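Cel44C (Paenibacillus polymyxa, PDB 2YIH) hydrolyses xyloglucan, and probably other beta-1,4-glucans such as cellulose, this chain being the family 44 glycoside hydrolase part of a larger multidomain enzyme. Local coordinates at residues 135-148 / 154-168. The protein carries 8 engineered substitutions. Sequence-based numbering, arbitrary orientation.
Sequences WNQVVNAKNAPFQL and DNYVYVDEFVHFLVN. Engineered in segment 154-168: Tyr156 (natural residue Arg). With CA (calcium ion), chain C; SO4 (sulfate ion), chain F.
On the flank of the family 44 TIM barrel, strands 135-139 and 156-158 pair in parallel within a small three-stranded sheet; strand 156-158, at the sheet's edge, runs straight into helix 159-170. Val139 N donates to Val157 O (2.9 Å), and Val159 N returns the bond to Val139 O. Val138, beta-branched as suits a strand, packs its CG1 tightly on Val159 CG2, beside helix 205-222. On the sheet's other face the Lys142 side chain crosses that of Tyr158 at about a right angle, a CH-pi contact with CG 3.5 Å above the ring plane, over its centre. Lys142 CG lies anti to the backbone N (chi1 -169°) and the chain beyond is extended, bringing Lys142 NZ into a salt bridge with Glu161 OE2 (2.7 Å). Glu161 OE2 also accepts from Gln147 N (2.7 Å, nearly straight) from the carboxylate's opposite face, while NZ donates further to Pro145 O and Gln147 OE1. Asp160 OD1 takes Lys142 N (3.0 Å), tying the loop to the helix's first turn. Beyond, the flat Phe146 ring stacks offset on His164, centroids 4.7 Å apart. Asp154 OD1 and engineered Tyr156, through its backbone O, bind calcium with Glu56 and Asp151. Loop 140-148 is thus pinned by buried carboxylates, whose negative charge Lys142 probably offsets at Glu161.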
loop_
_atom_site.group_PDB
_atom_site.type_symbol
_atom_site.label_atom_id
_atom_site.label_comp_id
_atom_site.label_asym_id
_atom_site.label_seq_id
_atom_site.Cartn_x
_atom_site.Cartn_y
_atom_site.Cartn_z
ATOM N N TRP A 135 -25.919 15.392 5.396
ATOM C CA TRP A 135 -24.506 15.734 5.189
ATOM C C TRP A 135 -24.097 16.947 5.966
ATOM O O TRP A 135 -24.871 17.898 6.090
ATOM C CB TRP A 135 -24.179 15.975 3.703
ATOM C CG TRP A 135 -24.552 14.816 2.820
ATOM C CD1 TRP A 135 -25.660 14.715 2.005
ATOM C CD2 TRP A 135 -23.846 13.572 2.696
ATOM N NE1 TRP A 135 -25.654 13.502 1.348
ATOM C CE2 TRP A 135 -24.561 12.773 1.774
ATOM C CE3 TRP A 135 -22.662 13.070 3.258
ATOM C CZ2 TRP A 135 -24.109 11.505 1.377
ATOM C CZ3 TRP A 135 -22.238 11.804 2.907
ATOM C CH2 TRP A 135 -22.959 11.021 1.986
ATOM N N ASN A 136 -22.877 16.895 6.513
ATOM C CA ASN A 136 -22.243 18.087 7.085
ATOM C C ASN A 136 -21.123 18.519 6.162
ATOM O O ASN A 136 -20.496 17.678 5.509
ATOM C CB ASN A 136 -21.665 17.771 8.474
ATOM C CG ASN A 136 -22.738 17.504 9.502
ATOM O OD1 ASN A 136 -23.818 18.081 9.430
ATOM N ND2 ASN A 136 -22.428 16.669 10.511
ATOM N N GLN A 137 -20.868 19.825 6.119
ATOM C CA GLN A 137 -19.834 20.377 5.235
ATOM C C GLN A 137 -18.467 20.252 5.899
ATOM O O GLN A 137 -18.313 20.526 7.100
ATOM C CB GLN A 137 -20.109 21.856 4.962
ATOM C CG GLN A 137 -21.353 22.126 4.216
ATOM C CD GLN A 137 -21.507 23.619 3.899
ATOM O OE1 GLN A 137 -20.506 24.354 3.746
ATOM N NE2 GLN A 137 -22.749 24.074 3.819
ATOM N N VAL A 138 -17.469 19.891 5.105
ATOM C CA VAL A 138 -16.053 19.904 5.560
ATOM C C VAL A 138 -15.446 21.316 5.419
ATOM O O VAL A 138 -15.618 21.993 4.370
ATOM C CB VAL A 138 -15.218 18.895 4.745
ATOM C CG1 VAL A 138 -13.695 19.004 5.095
ATOM C CG2 VAL A 138 -15.697 17.447 5.000
ATOM N N VAL A 139 -14.801 21.791 6.486
ATOM C CA VAL A 139 -14.046 23.054 6.429
ATOM C C VAL A 139 -12.645 22.713 6.903
ATOM O O VAL A 139 -12.487 22.076 7.954
ATOM C CB VAL A 139 -14.709 24.103 7.383
ATOM C CG1 VAL A 139 -13.864 25.366 7.530
ATOM C CG2 VAL A 139 -16.161 24.440 6.853
ATOM N N ASN A 140 -11.645 23.125 6.127
ATOM C CA ASN A 140 -10.288 22.694 6.404
ATOM C C ASN A 140 -9.711 23.387 7.606
ATOM O O ASN A 140 -9.070 22.731 8.468
ATOM C CB ASN A 140 -9.402 22.913 5.183
ATOM C CG ASN A 140 -9.735 21.955 4.079
ATOM O OD1 ASN A 140 -10.214 20.834 4.335
ATOM N ND2 ASN A 140 -9.556 22.393 2.852
ATOM N N ALA A 141 -9.932 24.703 7.685
ATOM C CA ALA A 141 -9.384 25.524 8.803
ATOM C C ALA A 141 -10.500 26.258 9.572
ATOM O O ALA A 141 -11.221 27.111 9.009
ATOM C CB ALA A 141 -8.342 26.527 8.266
ATOM N N LYS A 142 -10.654 25.908 10.840
ATOM C CA LYS A 142 -11.741 26.418 11.667
ATOM C C LYS A 142 -11.660 27.932 11.869
ATOM O O LYS A 142 -12.697 28.620 11.906
ATOM C CB LYS A 142 -11.736 25.711 13.039
ATOM C CG LYS A 142 -12.990 25.993 13.853
ATOM C CD LYS A 142 -12.928 25.321 15.247
ATOM C CE LYS A 142 -14.330 25.439 15.904
ATOM N NZ LYS A 142 -14.274 24.955 17.352
ATOM N N ASN A 143 -10.435 28.440 12.006
ATOM C CA ASN A 143 -10.262 29.879 12.336
ATOM C C ASN A 143 -11.095 30.315 13.558
ATOM O O ASN A 143 -11.743 31.372 13.560
ATOM C CB ASN A 143 -10.536 30.780 11.098
ATOM C CG ASN A 143 -9.554 30.527 9.946
ATOM O OD1 ASN A 143 -9.917 30.617 8.754
ATOM N ND2 ASN A 143 -8.351 30.125 10.282
ATOM N N ALA A 144 -11.080 29.487 14.592
ATOM C CA ALA A 144 -11.776 29.770 15.851
ATOM C C ALA A 144 -11.149 28.837 16.866
ATOM O O ALA A 144 -10.503 27.850 16.461
ATOM C CB ALA A 144 -13.293 29.482 15.718
ATOM N N PRO A 145 -11.415 29.064 18.167
ATOM C CA PRO A 145 -10.758 28.219 19.157
ATOM C C PRO A 145 -11.153 26.758 18.957
ATOM O O PRO A 145 -12.319 26.472 18.759
ATOM C CB PRO A 145 -11.301 28.753 20.491
ATOM C CG PRO A 145 -11.488 30.230 20.228
ATOM C CD PRO A 145 -12.010 30.276 18.786
ATOM N N PHE A 146 -10.172 25.861 18.980
ATOM C CA PHE A 146 -10.449 24.443 18.832
ATOM C C PHE A 146 -11.143 23.880 20.075
ATOM O O PHE A 146 -10.845 24.272 21.195
ATOM C CB PHE A 146 -9.158 23.662 18.602
ATOM C CG PHE A 146 -8.476 23.962 17.310
ATOM C CD1 PHE A 146 -9.195 23.977 16.093
ATOM C CD2 PHE A 146 -7.112 24.229 17.288
ATOM C CE1 PHE A 146 -8.540 24.226 14.908
ATOM C CE2 PHE A 146 -6.461 24.458 16.090
ATOM C CZ PHE A 146 -7.197 24.490 14.897
ATOM N N GLN A 147 -12.031 22.916 19.866
ATOM C CA GLN A 147 -12.684 22.203 20.945
ATOM C C GLN A 147 -12.221 20.749 20.880
ATOM O O GLN A 147 -12.261 20.135 19.822
ATOM C CB GLN A 147 -14.223 22.284 20.768
ATOM C CG GLN A 147 -14.776 23.732 20.705
ATOM C CD GLN A 147 -16.221 23.795 20.150
ATOM O OE1 GLN A 147 -16.451 23.925 18.922
ATOM N NE2 GLN A 147 -17.195 23.668 21.046
ATOM N N LEU A 148 -11.821 20.182 22.010
ATOM C CA LEU A 148 -11.613 18.732 22.065
ATOM C C LEU A 148 -12.917 17.956 22.035
ATOM O O LEU A 148 -12.931 16.790 21.624
ATOM C CB LEU A 148 -10.797 18.346 23.312
ATOM C CG LEU A 148 -9.368 18.900 23.342
ATOM C CD1 LEU A 148 -8.675 18.449 24.630
ATOM C CD2 LEU A 148 -8.540 18.455 22.132
ATOM N N ASP A 154 -23.905 21.740 14.897
ATOM C CA ASP A 154 -23.777 22.604 13.727
ATOM C C ASP A 154 -23.665 21.762 12.455
ATOM O O ASP A 154 -23.773 20.529 12.502
ATOM C CB ASP A 154 -22.607 23.609 13.878
ATOM C CG ASP A 154 -21.248 22.938 13.896
ATOM O OD1 ASP A 154 -21.195 21.703 13.680
ATOM O OD2 ASP A 154 -20.235 23.666 14.069
ATOM N N ASN A 155 -23.463 22.420 11.321
ATOM C CA ASN A 155 -23.448 21.704 10.040
ATOM C C ASN A 155 -22.045 21.484 9.492
ATOM O O ASN A 155 -21.880 21.281 8.280
ATOM C CB ASN A 155 -24.256 22.508 9.004
ATOM C CG ASN A 155 -24.708 21.663 7.821
ATOM O OD1 ASN A 155 -25.117 20.502 7.969
ATOM N ND2 ASN A 155 -24.591 22.239 6.618
ATOM N N TYR A 156 -21.037 21.506 10.378
ATOM C CA TYR A 156 -19.644 21.562 9.923
ATOM C C TYR A 156 -18.823 20.501 10.591
ATOM O O TYR A 156 -19.058 20.194 11.759
ATOM C CB TYR A 156 -19.010 22.905 10.307
ATOM C CG TYR A 156 -19.698 24.062 9.620
ATOM C CD1 TYR A 156 -19.556 24.239 8.253
ATOM C CD2 TYR A 156 -20.552 24.913 10.336
ATOM C CE1 TYR A 156 -20.234 25.279 7.598
ATOM C CE2 TYR A 156 -21.234 25.930 9.710
ATOM C CZ TYR A 156 -21.071 26.123 8.360
ATOM O OH TYR A 156 -21.736 27.136 7.727
ATOM N N VAL A 157 -17.764 20.084 9.910
ATOM C CA VAL A 157 -16.715 19.315 10.574
ATOM C C VAL A 157 -15.417 19.998 10.167
ATOM O O VAL A 157 -15.260 20.347 9.015
ATOM C CB VAL A 157 -16.758 17.841 10.103
ATOM C CG1 VAL A 157 -15.571 17.105 10.553
ATOM C CG2 VAL A 157 -18.055 17.174 10.643
ATOM N N TYR A 158 -14.540 20.282 11.129
ATOM C CA TYR A 158 -13.344 21.064 10.833
ATOM C C TYR A 158 -12.143 20.146 10.832
ATOM O O TYR A 158 -11.863 19.512 11.829
ATOM C CB TYR A 158 -13.155 22.112 11.930
ATOM C CG TYR A 158 -14.253 23.160 11.930
ATOM C CD1 TYR A 158 -14.310 24.110 10.915
ATOM C CD2 TYR A 158 -15.272 23.152 12.907
ATOM C CE1 TYR A 158 -15.305 25.093 10.893
ATOM C CE2 TYR A 158 -16.306 24.120 12.884
ATOM C CZ TYR A 158 -16.300 25.077 11.873
ATOM O OH TYR A 158 -17.279 26.054 11.871
ATOM N N VAL A 159 -11.394 20.103 9.742
ATOM C CA VAL A 159 -10.355 19.070 9.653
ATOM C C VAL A 159 -9.189 19.434 10.561
ATOM O O VAL A 159 -8.636 18.555 11.245
ATOM C CB VAL A 159 -9.879 18.837 8.217
ATOM C CG1 VAL A 159 -8.850 17.703 8.204
ATOM C CG2 VAL A 159 -11.053 18.460 7.322
ATOM N N ASP A 160 -8.812 20.713 10.620
ATOM C CA ASP A 160 -7.673 21.059 11.463
ATOM C C ASP A 160 -7.965 20.886 12.959
ATOM O O ASP A 160 -7.058 20.593 13.742
ATOM C CB ASP A 160 -7.048 22.437 11.100
ATOM C CG ASP A 160 -7.957 23.623 11.403
ATOM O OD1 ASP A 160 -9.167 23.475 11.663
ATOM O OD2 ASP A 160 -7.422 24.755 11.341
ATOM N N GLU A 161 -9.235 21.006 13.336
ATOM C CA GLU A 161 -9.688 20.701 14.692
ATOM C C GLU A 161 -9.458 19.219 15.014
ATOM O O GLU A 161 -9.047 18.855 16.116
ATOM C CB GLU A 161 -11.168 21.068 14.856
ATOM C CG GLU A 161 -11.647 20.906 16.301
ATOM C CD GLU A 161 -12.975 21.581 16.534
ATOM O OE1 GLU A 161 -13.949 21.217 15.865
ATOM O OE2 GLU A 161 -13.018 22.534 17.337
ATOM N N PHE A 162 -9.719 18.370 14.038
ATOM C CA PHE A 162 -9.492 16.959 14.235
ATOM C C PHE A 162 -7.980 16.689 14.379
ATOM O O PHE A 162 -7.553 15.866 15.211
ATOM C CB PHE A 162 -10.063 16.205 13.042
ATOM C CG PHE A 162 -9.768 14.729 13.073
ATOM C CD1 PHE A 162 -10.101 13.972 14.203
ATOM C CD2 PHE A 162 -9.121 14.126 12.011
ATOM C CE1 PHE A 162 -9.840 12.600 14.226
ATOM C CE2 PHE A 162 -8.848 12.748 12.040
ATOM C CZ PHE A 162 -9.239 12.007 13.139
ATOM N N VAL A 163 -7.178 17.280 13.498
ATOM C CA VAL A 163 -5.734 17.085 13.614
ATOM C C VAL A 163 -5.221 17.611 14.963
ATOM O O VAL A 163 -4.411 16.967 15.643
ATOM C CB VAL A 163 -4.940 17.684 12.425
ATOM C CG1 VAL A 163 -3.401 17.432 12.617
ATOM C CG2 VAL A 163 -5.409 17.057 11.115
ATOM N N HIS A 164 -5.738 18.756 15.393
ATOM C CA HIS A 164 -5.381 19.255 16.721
ATOM C C HIS A 164 -5.740 18.270 17.843
ATOM O O HIS A 164 -4.979 18.129 18.818
ATOM C CB HIS A 164 -6.043 20.633 16.959
ATOM C CG HIS A 164 -5.962 21.111 18.373
ATOM N ND1 HIS A 164 -4.925 21.899 18.832
ATOM C CD2 HIS A 164 -6.801 20.942 19.420
ATOM C CE1 HIS A 164 -5.116 22.166 20.114
ATOM N NE2 HIS A 164 -6.241 21.587 20.499
ATOM N N PHE A 165 -6.924 17.655 17.749
ATOM C CA PHE A 165 -7.388 16.628 18.679
ATOM C C PHE A 165 -6.399 15.454 18.772
ATOM O O PHE A 165 -6.076 15.012 19.878
ATOM C CB PHE A 165 -8.806 16.161 18.275
ATOM C CG PHE A 165 -9.316 14.966 19.022
ATOM C CD1 PHE A 165 -10.032 15.123 20.216
ATOM C CD2 PHE A 165 -9.142 13.673 18.505
ATOM C CE1 PHE A 165 -10.513 13.996 20.913
ATOM C CE2 PHE A 165 -9.682 12.565 19.162
ATOM C CZ PHE A 165 -10.336 12.726 20.375
ATOM N N LEU A 166 -5.934 14.970 17.620
ATOM C CA LEU A 166 -4.962 13.869 17.574
ATOM C C LEU A 166 -3.636 14.301 18.206
ATOM O O LEU A 166 -3.057 13.565 19.034
ATOM C CB LEU A 166 -4.740 13.433 16.125
ATOM C CG LEU A 166 -5.979 12.766 15.512
ATOM C CD1 LEU A 166 -5.619 12.415 14.042
ATOM C CD2 LEU A 166 -6.367 11.492 16.294
ATOM N N VAL A 167 -3.173 15.497 17.856
ATOM C CA VAL A 167 -1.886 15.973 18.373
ATOM C C VAL A 167 -1.985 16.192 19.887
ATOM O O VAL A 167 -1.019 15.953 20.636
ATOM C CB VAL A 167 -1.429 17.248 17.626
ATOM C CG1 VAL A 167 -0.245 17.968 18.350
ATOM C CG2 VAL A 167 -1.054 16.894 16.160
ATOM N N ASN A 168 -3.143 16.660 20.347
ATOM C CA ASN A 168 -3.348 16.855 21.781
ATOM C C ASN A 168 -3.230 15.511 22.530
ATOM O O ASN A 168 -2.678 15.441 23.644
ATOM C CB ASN A 168 -4.721 17.498 22.033
ATOM C CG ASN A 168 -5.077 17.561 23.509
ATOM O OD1 ASN A 168 -5.816 16.722 24.014
ATOM N ND2 ASN A 168 -4.510 18.527 24.203
HETATM CA CA CA C . -19.652 19.930 14.022
HETATM S S SO4 F . -12.994 21.562 24.988
HETATM O O1 SO4 F . -11.643 21.720 24.436
HETATM O O2 SO4 F . -13.289 22.632 25.925
HETATM O O3 SO4 F . -14.002 21.586 23.925
HETATM O O4 SO4 F . -13.124 20.286 25.679
HETATM O O HOH W 1 -7.893 27.123 12.391
HETATM O O HOH W 2 -16.389 22.116 16.579
HETATM O O HOH W 3 -9.591 19.641 18.753
HETATM O O HOH W 4 -18.251 21.880 14.562
HETATM O O HOH W 5 -21.695 18.871 13.384
#